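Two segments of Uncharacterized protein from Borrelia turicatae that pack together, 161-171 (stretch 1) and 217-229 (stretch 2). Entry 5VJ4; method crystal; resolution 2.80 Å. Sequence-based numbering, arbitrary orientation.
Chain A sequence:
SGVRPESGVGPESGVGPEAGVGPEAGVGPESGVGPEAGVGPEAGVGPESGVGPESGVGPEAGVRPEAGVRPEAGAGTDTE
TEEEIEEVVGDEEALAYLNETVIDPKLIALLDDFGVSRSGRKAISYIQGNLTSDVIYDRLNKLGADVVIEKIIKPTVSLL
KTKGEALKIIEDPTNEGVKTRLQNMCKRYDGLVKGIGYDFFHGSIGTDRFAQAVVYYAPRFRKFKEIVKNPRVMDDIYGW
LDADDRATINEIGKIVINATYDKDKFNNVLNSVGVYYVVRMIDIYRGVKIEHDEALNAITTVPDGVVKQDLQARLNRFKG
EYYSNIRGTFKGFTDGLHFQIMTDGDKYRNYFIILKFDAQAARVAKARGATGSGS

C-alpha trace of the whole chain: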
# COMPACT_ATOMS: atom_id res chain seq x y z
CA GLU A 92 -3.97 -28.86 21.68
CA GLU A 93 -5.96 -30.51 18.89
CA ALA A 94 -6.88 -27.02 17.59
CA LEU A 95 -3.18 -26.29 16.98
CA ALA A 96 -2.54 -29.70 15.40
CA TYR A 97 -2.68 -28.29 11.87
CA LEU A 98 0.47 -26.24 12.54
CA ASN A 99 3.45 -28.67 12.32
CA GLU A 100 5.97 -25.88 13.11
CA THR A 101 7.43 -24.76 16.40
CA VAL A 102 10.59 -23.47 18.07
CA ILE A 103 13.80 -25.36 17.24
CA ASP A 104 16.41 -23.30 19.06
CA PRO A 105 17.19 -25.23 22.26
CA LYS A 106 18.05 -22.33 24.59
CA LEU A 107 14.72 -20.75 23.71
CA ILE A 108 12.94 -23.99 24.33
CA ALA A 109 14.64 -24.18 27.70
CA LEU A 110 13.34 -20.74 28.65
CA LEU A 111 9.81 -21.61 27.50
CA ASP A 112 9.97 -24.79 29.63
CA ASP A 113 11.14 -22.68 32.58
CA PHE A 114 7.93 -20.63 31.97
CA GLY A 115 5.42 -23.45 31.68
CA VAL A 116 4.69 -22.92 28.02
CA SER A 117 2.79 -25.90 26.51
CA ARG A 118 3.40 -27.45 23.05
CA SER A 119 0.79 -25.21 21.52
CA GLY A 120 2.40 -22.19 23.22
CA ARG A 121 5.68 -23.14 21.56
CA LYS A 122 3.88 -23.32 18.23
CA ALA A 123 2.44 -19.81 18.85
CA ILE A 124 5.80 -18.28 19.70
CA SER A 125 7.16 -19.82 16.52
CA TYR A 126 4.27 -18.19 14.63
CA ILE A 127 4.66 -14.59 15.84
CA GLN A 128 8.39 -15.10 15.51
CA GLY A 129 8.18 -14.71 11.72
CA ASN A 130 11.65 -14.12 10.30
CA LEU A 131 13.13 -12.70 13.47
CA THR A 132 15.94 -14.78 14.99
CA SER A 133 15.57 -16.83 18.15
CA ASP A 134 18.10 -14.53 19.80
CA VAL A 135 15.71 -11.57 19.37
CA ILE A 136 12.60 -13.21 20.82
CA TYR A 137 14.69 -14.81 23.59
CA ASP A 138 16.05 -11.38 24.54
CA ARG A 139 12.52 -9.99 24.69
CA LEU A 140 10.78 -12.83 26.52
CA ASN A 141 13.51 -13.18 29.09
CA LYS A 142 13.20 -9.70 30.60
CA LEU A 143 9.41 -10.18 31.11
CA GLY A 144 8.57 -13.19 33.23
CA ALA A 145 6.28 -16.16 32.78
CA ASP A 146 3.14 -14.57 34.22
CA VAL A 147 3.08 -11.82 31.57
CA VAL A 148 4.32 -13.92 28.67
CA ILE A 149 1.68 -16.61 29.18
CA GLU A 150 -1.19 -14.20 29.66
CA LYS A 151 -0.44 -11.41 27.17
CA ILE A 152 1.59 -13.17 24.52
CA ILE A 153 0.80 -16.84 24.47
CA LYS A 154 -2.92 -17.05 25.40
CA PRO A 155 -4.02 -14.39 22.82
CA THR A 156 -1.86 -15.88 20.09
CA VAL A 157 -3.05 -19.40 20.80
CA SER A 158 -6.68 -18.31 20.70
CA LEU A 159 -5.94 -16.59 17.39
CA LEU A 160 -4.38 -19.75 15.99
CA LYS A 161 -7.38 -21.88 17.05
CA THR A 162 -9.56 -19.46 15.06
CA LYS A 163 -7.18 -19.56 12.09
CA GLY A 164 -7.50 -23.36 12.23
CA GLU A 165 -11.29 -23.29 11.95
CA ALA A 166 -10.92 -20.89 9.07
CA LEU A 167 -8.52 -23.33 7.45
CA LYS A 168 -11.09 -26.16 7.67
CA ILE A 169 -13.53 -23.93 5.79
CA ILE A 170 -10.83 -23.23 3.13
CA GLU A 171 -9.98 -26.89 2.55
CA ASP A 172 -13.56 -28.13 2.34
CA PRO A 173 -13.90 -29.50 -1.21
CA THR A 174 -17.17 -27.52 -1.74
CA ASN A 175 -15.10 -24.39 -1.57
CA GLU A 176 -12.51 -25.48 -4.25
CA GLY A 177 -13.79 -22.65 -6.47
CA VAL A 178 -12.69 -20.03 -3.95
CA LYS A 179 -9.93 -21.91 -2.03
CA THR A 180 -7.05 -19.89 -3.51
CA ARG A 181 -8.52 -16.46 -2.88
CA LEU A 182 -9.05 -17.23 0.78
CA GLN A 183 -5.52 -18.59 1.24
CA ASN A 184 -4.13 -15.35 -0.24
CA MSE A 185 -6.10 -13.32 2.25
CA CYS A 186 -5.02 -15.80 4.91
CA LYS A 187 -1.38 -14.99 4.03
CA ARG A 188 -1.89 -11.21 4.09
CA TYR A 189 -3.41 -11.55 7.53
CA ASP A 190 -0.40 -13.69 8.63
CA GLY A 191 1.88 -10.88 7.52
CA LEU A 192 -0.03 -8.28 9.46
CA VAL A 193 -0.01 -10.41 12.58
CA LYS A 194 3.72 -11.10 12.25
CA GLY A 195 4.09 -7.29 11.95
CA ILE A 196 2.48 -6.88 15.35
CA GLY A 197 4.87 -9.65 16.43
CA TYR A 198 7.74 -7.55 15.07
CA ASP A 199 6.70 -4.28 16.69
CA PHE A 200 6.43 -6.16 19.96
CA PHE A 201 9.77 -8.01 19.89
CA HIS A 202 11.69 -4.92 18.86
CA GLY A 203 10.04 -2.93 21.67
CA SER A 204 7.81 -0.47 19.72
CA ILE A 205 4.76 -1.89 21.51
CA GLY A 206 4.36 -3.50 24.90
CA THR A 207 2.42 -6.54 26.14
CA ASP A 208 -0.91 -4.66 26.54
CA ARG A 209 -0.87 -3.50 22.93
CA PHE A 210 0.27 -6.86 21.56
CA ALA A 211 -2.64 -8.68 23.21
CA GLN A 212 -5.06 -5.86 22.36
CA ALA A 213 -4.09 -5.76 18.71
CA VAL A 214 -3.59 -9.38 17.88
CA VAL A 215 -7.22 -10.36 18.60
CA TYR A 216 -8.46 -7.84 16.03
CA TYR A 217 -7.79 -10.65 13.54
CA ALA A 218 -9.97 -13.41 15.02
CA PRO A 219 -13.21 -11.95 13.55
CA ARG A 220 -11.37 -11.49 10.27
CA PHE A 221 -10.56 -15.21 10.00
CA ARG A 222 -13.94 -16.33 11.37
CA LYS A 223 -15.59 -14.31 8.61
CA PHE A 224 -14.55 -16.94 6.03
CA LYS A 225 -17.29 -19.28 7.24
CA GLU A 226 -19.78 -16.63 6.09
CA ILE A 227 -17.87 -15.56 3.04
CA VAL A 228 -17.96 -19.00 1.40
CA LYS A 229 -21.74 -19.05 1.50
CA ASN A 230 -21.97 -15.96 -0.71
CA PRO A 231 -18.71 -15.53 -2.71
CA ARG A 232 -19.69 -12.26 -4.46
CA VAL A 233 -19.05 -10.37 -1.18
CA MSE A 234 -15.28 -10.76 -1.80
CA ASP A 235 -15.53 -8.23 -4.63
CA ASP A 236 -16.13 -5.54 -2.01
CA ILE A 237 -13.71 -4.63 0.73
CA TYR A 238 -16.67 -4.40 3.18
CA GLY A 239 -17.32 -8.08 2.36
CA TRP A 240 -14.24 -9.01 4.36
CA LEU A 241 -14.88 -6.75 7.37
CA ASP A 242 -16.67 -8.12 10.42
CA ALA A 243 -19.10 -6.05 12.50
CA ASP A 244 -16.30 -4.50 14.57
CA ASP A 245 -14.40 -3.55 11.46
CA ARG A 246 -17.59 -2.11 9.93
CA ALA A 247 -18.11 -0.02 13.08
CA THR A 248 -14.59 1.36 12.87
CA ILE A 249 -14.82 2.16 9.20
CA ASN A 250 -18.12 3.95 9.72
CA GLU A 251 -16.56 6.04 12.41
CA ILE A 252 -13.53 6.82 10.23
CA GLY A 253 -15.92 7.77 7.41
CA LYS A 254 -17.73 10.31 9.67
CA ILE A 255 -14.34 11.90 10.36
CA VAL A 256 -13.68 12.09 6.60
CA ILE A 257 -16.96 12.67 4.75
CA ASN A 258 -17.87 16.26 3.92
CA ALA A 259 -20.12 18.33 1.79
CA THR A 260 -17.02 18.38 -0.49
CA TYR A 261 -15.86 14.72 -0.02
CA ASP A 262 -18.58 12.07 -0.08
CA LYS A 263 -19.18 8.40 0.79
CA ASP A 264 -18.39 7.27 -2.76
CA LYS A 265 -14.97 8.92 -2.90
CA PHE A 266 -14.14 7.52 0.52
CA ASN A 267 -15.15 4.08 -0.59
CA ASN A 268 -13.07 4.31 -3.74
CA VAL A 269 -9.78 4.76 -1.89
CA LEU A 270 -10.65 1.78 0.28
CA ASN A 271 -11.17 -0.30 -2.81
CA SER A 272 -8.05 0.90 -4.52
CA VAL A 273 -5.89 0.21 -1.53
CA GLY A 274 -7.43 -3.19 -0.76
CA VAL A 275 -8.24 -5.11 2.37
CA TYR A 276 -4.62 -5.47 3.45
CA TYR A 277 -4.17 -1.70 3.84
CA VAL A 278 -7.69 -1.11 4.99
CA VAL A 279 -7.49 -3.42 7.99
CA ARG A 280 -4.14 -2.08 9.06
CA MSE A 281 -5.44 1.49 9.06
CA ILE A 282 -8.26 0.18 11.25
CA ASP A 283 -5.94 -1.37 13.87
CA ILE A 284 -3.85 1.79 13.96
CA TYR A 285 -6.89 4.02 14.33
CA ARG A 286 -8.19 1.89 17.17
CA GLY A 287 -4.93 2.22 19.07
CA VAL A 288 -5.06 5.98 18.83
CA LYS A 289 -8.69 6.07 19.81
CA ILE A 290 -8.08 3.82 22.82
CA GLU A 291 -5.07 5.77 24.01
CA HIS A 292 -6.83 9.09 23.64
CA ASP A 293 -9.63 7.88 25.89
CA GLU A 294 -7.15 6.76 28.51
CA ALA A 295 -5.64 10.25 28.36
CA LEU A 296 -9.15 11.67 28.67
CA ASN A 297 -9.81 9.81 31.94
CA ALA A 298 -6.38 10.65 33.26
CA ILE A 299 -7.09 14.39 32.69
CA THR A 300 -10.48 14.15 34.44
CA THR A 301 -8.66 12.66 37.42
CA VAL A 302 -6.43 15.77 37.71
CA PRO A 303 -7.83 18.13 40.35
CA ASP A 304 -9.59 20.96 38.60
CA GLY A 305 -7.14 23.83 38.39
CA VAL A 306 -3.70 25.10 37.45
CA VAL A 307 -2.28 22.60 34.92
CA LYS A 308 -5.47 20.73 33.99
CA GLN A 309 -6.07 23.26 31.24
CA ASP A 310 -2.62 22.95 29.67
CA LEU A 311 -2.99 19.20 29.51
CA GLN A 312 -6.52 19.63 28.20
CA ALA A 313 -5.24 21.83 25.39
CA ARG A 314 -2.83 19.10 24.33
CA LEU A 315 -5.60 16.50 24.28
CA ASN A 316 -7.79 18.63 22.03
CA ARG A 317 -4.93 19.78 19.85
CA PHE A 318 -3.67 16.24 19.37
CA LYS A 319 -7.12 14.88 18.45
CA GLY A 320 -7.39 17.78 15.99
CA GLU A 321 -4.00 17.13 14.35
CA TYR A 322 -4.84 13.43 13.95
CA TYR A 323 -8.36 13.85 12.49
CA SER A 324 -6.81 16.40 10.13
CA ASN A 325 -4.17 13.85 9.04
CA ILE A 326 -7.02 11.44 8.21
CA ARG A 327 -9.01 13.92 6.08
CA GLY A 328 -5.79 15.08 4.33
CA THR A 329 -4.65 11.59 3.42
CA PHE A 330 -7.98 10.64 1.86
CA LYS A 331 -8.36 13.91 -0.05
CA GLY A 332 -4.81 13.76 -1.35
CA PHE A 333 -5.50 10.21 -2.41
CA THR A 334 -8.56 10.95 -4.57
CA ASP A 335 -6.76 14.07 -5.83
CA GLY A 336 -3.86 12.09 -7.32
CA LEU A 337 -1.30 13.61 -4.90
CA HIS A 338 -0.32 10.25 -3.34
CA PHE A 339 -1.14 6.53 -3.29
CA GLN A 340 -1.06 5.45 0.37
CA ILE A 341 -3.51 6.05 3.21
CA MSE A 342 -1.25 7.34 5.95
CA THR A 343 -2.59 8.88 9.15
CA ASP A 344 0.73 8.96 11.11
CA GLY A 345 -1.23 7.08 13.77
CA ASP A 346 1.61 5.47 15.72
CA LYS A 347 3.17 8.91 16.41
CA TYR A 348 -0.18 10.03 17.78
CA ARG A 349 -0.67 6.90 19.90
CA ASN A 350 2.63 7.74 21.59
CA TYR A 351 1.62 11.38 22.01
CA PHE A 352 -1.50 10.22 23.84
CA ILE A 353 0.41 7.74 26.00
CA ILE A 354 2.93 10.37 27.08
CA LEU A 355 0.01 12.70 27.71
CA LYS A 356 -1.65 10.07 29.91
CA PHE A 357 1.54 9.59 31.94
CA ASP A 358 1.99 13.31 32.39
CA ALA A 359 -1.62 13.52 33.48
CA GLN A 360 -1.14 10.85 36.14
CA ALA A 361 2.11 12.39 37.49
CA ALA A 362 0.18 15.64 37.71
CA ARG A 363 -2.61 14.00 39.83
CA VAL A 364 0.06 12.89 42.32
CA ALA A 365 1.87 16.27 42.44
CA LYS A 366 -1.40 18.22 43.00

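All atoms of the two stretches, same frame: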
# COMPACT_ATOMS: atom_id res chain seq x y z
N LYS A 161 -6.23 -20.96 17.03
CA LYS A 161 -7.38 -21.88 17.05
C LYS A 161 -8.39 -21.40 16.01
O LYS A 161 -8.84 -22.19 15.15
CB LYS A 161 -8.00 -22.03 18.46
N THR A 162 -8.66 -20.08 16.04
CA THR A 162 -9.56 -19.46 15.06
C THR A 162 -9.06 -19.69 13.64
O THR A 162 -9.81 -20.16 12.78
CB THR A 162 -9.76 -17.97 15.34
OG1 THR A 162 -10.67 -17.81 16.43
CG2 THR A 162 -10.35 -17.27 14.15
N LYS A 163 -7.79 -19.36 13.40
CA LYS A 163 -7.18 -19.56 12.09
C LYS A 163 -7.32 -21.01 11.59
O LYS A 163 -7.43 -21.27 10.37
CB LYS A 163 -5.73 -19.09 12.09
CG LYS A 163 -5.07 -19.10 10.72
CD LYS A 163 -3.57 -18.87 10.78
CE LYS A 163 -2.97 -19.10 9.41
NZ LYS A 163 -1.50 -19.20 9.44
N GLY A 164 -7.33 -21.94 12.54
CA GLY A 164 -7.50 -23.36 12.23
C GLY A 164 -8.89 -23.71 11.72
O GLY A 164 -9.04 -24.44 10.72
N GLU A 165 -9.91 -23.20 12.43
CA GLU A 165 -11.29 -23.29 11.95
C GLU A 165 -11.39 -22.76 10.53
O GLU A 165 -11.84 -23.46 9.61
CB GLU A 165 -12.24 -22.50 12.85
CG GLU A 165 -12.11 -22.75 14.34
CD GLU A 165 -12.26 -24.22 14.73
OE1 GLU A 165 -11.93 -24.51 15.90
OE2 GLU A 165 -12.70 -25.08 13.90
N ALA A 166 -10.90 -21.53 10.36
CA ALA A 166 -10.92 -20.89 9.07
C ALA A 166 -10.25 -21.78 8.01
O ALA A 166 -10.71 -21.88 6.87
CB ALA A 166 -10.24 -19.54 9.17
N LEU A 167 -9.17 -22.45 8.40
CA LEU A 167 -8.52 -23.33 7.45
C LEU A 167 -9.43 -24.48 7.03
O LEU A 167 -9.49 -24.80 5.84
CB LEU A 167 -7.19 -23.82 7.99
CG LEU A 167 -6.49 -24.77 7.00
CD1 LEU A 167 -6.24 -24.13 5.64
CD2 LEU A 167 -5.21 -25.36 7.58
N LYS A 168 -10.14 -25.09 7.99
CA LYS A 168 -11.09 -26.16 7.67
C LYS A 168 -12.12 -25.70 6.64
O LYS A 168 -12.42 -26.43 5.69
CB LYS A 168 -11.81 -26.68 8.91
CG LYS A 168 -11.04 -27.70 9.74
CD LYS A 168 -12.02 -28.52 10.57
CE LYS A 168 -11.31 -29.32 11.65
NZ LYS A 168 -11.07 -28.47 12.85
N ILE A 169 -12.63 -24.49 6.80
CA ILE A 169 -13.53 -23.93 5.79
C ILE A 169 -12.84 -23.80 4.40
O ILE A 169 -13.42 -24.12 3.38
CB ILE A 169 -14.19 -22.62 6.30
CG1 ILE A 169 -15.41 -22.92 7.21
CG2 ILE A 169 -14.59 -21.72 5.14
CD1 ILE A 169 -15.09 -23.34 8.63
N ILE A 170 -11.59 -23.36 4.39
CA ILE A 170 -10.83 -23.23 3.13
C ILE A 170 -10.68 -24.57 2.42
O ILE A 170 -10.87 -24.66 1.22
CB ILE A 170 -9.42 -22.59 3.34
CG1 ILE A 170 -9.51 -21.09 3.55
CG2 ILE A 170 -8.49 -22.87 2.17
CD1 ILE A 170 -8.16 -20.41 3.71
N GLU A 171 -10.32 -25.61 3.17
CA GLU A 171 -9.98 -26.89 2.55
C GLU A 171 -11.15 -27.79 2.24
O GLU A 171 -10.98 -28.79 1.54
CB GLU A 171 -8.95 -27.64 3.38
CG GLU A 171 -7.55 -27.40 2.87
CD GLU A 171 -6.51 -27.44 3.98
OE1 GLU A 171 -6.85 -27.81 5.14
OE2 GLU A 171 -5.35 -27.09 3.69
N TYR A 217 -7.84 -9.83 14.75
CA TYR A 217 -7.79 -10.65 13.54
C TYR A 217 -8.70 -11.87 13.62
O TYR A 217 -9.03 -12.46 12.60
CB TYR A 217 -6.33 -10.99 13.14
CG TYR A 217 -5.64 -9.80 12.46
CD1 TYR A 217 -4.97 -8.84 13.20
CD2 TYR A 217 -5.72 -9.61 11.07
CE1 TYR A 217 -4.38 -7.73 12.60
CE2 TYR A 217 -5.15 -8.49 10.45
CZ TYR A 217 -4.48 -7.55 11.22
OH TYR A 217 -3.89 -6.44 10.63
N ALA A 218 -9.11 -12.25 14.83
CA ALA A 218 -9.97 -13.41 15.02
C ALA A 218 -11.29 -13.30 14.22
O ALA A 218 -11.56 -14.18 13.38
CB ALA A 218 -10.22 -13.67 16.48
N PRO A 219 -12.07 -12.19 14.40
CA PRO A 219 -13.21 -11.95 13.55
C PRO A 219 -12.89 -12.09 12.06
O PRO A 219 -13.71 -12.63 11.30
CB PRO A 219 -13.53 -10.49 13.81
CG PRO A 219 -13.15 -10.28 15.21
CD PRO A 219 -11.88 -11.05 15.32
N ARG A 220 -11.71 -11.59 11.66
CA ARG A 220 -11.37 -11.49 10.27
C ARG A 220 -11.19 -12.87 9.65
O ARG A 220 -11.56 -13.08 8.49
CB ARG A 220 -10.18 -10.56 10.05
CG ARG A 220 -10.39 -9.17 10.65
CD ARG A 220 -9.14 -8.29 10.56
NE ARG A 220 -9.43 -6.91 10.92
CZ ARG A 220 -8.60 -6.10 11.57
NH1 ARG A 220 -7.41 -6.53 11.97
NH2 ARG A 220 -8.96 -4.85 11.87
N PHE A 221 -10.69 -13.82 10.44
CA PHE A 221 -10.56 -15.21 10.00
C PHE A 221 -11.91 -15.89 10.07
O PHE A 221 -12.34 -16.51 9.08
CB PHE A 221 -9.56 -15.96 10.86
CG PHE A 221 -8.13 -15.72 10.50
CD1 PHE A 221 -7.63 -16.15 9.29
CD2 PHE A 221 -7.27 -15.11 11.40
CE1 PHE A 221 -6.29 -15.94 8.96
CE2 PHE A 221 -5.93 -14.90 11.08
CZ PHE A 221 -5.44 -15.31 9.85
N ARG A 222 -12.60 -15.76 11.21
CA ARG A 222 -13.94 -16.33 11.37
C ARG A 222 -14.87 -16.03 10.21
O ARG A 222 -15.65 -16.90 9.80
CB ARG A 222 -14.58 -15.85 12.65
CG ARG A 222 -14.58 -16.89 13.73
CD ARG A 222 -15.54 -16.43 14.80
NE ARG A 222 -14.95 -15.41 15.66
CZ ARG A 222 -14.10 -15.65 16.66
NH1 ARG A 222 -13.70 -16.91 16.95
NH2 ARG A 222 -13.67 -14.61 17.38
N LYS A 223 -14.73 -14.83 9.66
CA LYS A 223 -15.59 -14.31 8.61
C LYS A 223 -15.61 -15.22 7.36
O LYS A 223 -16.55 -15.18 6.58
CB LYS A 223 -15.18 -12.86 8.28
CG LYS A 223 -16.16 -12.04 7.46
CD LYS A 223 -17.46 -11.79 8.22
CE LYS A 223 -18.22 -10.58 7.71
NZ LYS A 223 -18.44 -10.53 6.25
N PHE A 224 -14.60 -16.07 7.21
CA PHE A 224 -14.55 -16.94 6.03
C PHE A 224 -15.77 -17.83 5.92
O PHE A 224 -16.37 -17.94 4.84
CB PHE A 224 -13.27 -17.78 6.04
CG PHE A 224 -12.03 -16.99 5.75
CD1 PHE A 224 -12.00 -15.60 5.92
CD2 PHE A 224 -10.88 -17.64 5.34
CE1 PHE A 224 -10.85 -14.88 5.67
CE2 PHE A 224 -9.73 -16.92 5.10
CZ PHE A 224 -9.71 -15.54 5.28
N LYS A 225 -16.12 -18.44 7.05
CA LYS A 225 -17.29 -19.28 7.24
C LYS A 225 -18.51 -18.64 6.56
O LYS A 225 -19.23 -19.33 5.82
CB LYS A 225 -17.49 -19.45 8.75
CG LYS A 225 -18.50 -20.50 9.24
CD LYS A 225 -18.79 -20.36 10.74
CE LYS A 225 -18.89 -18.90 11.18
NZ LYS A 225 -19.07 -18.70 12.65
N GLU A 226 -18.69 -17.33 6.75
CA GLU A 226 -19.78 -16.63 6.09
C GLU A 226 -19.47 -16.33 4.65
O GLU A 226 -20.33 -16.42 3.79
CB GLU A 226 -20.10 -15.32 6.82
CG GLU A 226 -20.61 -15.56 8.24
CD GLU A 226 -22.07 -16.01 8.28
OE1 GLU A 226 -22.33 -17.17 8.67
OE2 GLU A 226 -22.95 -15.20 7.91
N ILE A 227 -18.23 -15.99 4.37
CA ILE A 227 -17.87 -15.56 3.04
C ILE A 227 -18.09 -16.65 1.99
O ILE A 227 -18.55 -16.36 0.87
CB ILE A 227 -16.44 -15.02 3.01
CG1 ILE A 227 -16.42 -13.67 3.70
CG2 ILE A 227 -16.00 -14.78 1.59
CD1 ILE A 227 -15.04 -13.07 3.86
N VAL A 228 -17.79 -17.89 2.35
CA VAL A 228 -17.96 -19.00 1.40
C VAL A 228 -19.39 -19.21 0.94
O VAL A 228 -19.60 -19.60 -0.20
CB VAL A 228 -17.40 -20.34 1.93
CG1 VAL A 228 -15.92 -20.18 2.19
CG2 VAL A 228 -18.12 -20.83 3.18
N LYS A 229 -20.34 -18.92 1.81
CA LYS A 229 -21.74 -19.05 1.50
C LYS A 229 -22.18 -18.09 0.40
O LYS A 229 -23.01 -18.45 -0.43
CB LYS A 229 -22.55 -18.88 2.77
CG LYS A 229 -22.01 -19.80 3.86
CD LYS A 229 -22.94 -19.99 5.06
CE LYS A 229 -23.12 -18.72 5.90
NZ LYS A 229 -23.71 -19.02 7.22

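Two helical stretches of one chain lie side by side and run the same way. Helix 161-171 passes helix 218-222 at an angle of 14° with axes 8.6 Å apart at closest, and helix 224-229 at 19° and 9.5 Å. Contacts therefore recur along the length of stretch 1, from Thr 162 through Ala 166 to Ile 169, about one helical turn apart. The backbones come nearest at Ala 166, whose CA lies 5.8 Å from CA of Phe 221; the side chain of Ala 166 at this point is a single methyl, its CB 3.7 Å from Phe 221 O. No hydrogen bond crosses between the stretches; backbone hydrogen bonds run within each stretch, as in Ala 166 N to Thr 162 O (3.0 Å) and Val 228 N to Phe 224 O (2.9 Å). The fit is one of shape, burying 500 Å² in total.

At the N-terminal end, Thr 162 (rotamer m) points toward stretch 2 and sets its methyl against the backbone and the base of a side chain: Thr 162 CG2 lies 3.4 Å from Ala 218 O and 3.6 Å from Phe 221 CB. Thr 162 OG1 sits 3.2 Å from Arg 222 NH1, but the angle is poor and the pair is not a hydrogen bond. The long arginine side chain nonetheless brings its end close to the threonine.

Phe 221 is the main bump from stretch 2. Its CA-to-CB bond points toward stretch 1, and its ring enters beside Lys 163 and Ala 166. Lys 163 CG lies over one ring face, 4.0 Å from the centroid of the Phe 221 ring and 19° off the normal, a CH-pi contact made by the aliphatic part of the lysine. The extended chain then leads away, and its NZ is hydrogen-bonded elsewhere in the structure. Ala 166 CB fills the shallow space by the root of the phenylalanine, 4.0 Å from Phe 221 CB.

One turn on, Phe 224 supplies the second aromatic bump. Ala 166 CB approaches it at 4.3 Å from Phe 224 CD2, while Ile 170 CD1 meets the ring edge, 4.1 Å from Phe 224 CE2. Ile 169 reaches into the hollow bordered by Phe 224, Lys 225 and Val 228: Ile 169 CG2 lies 4.3 Å from Phe 224 CB and 3.6 Å from Val 228 CG1, and Ile 169 CG1 lies 4.1 Å from Lys 225 CA. These apolar contacts close the C-terminal part of the interface, while the charged end of Lys 225 leads away.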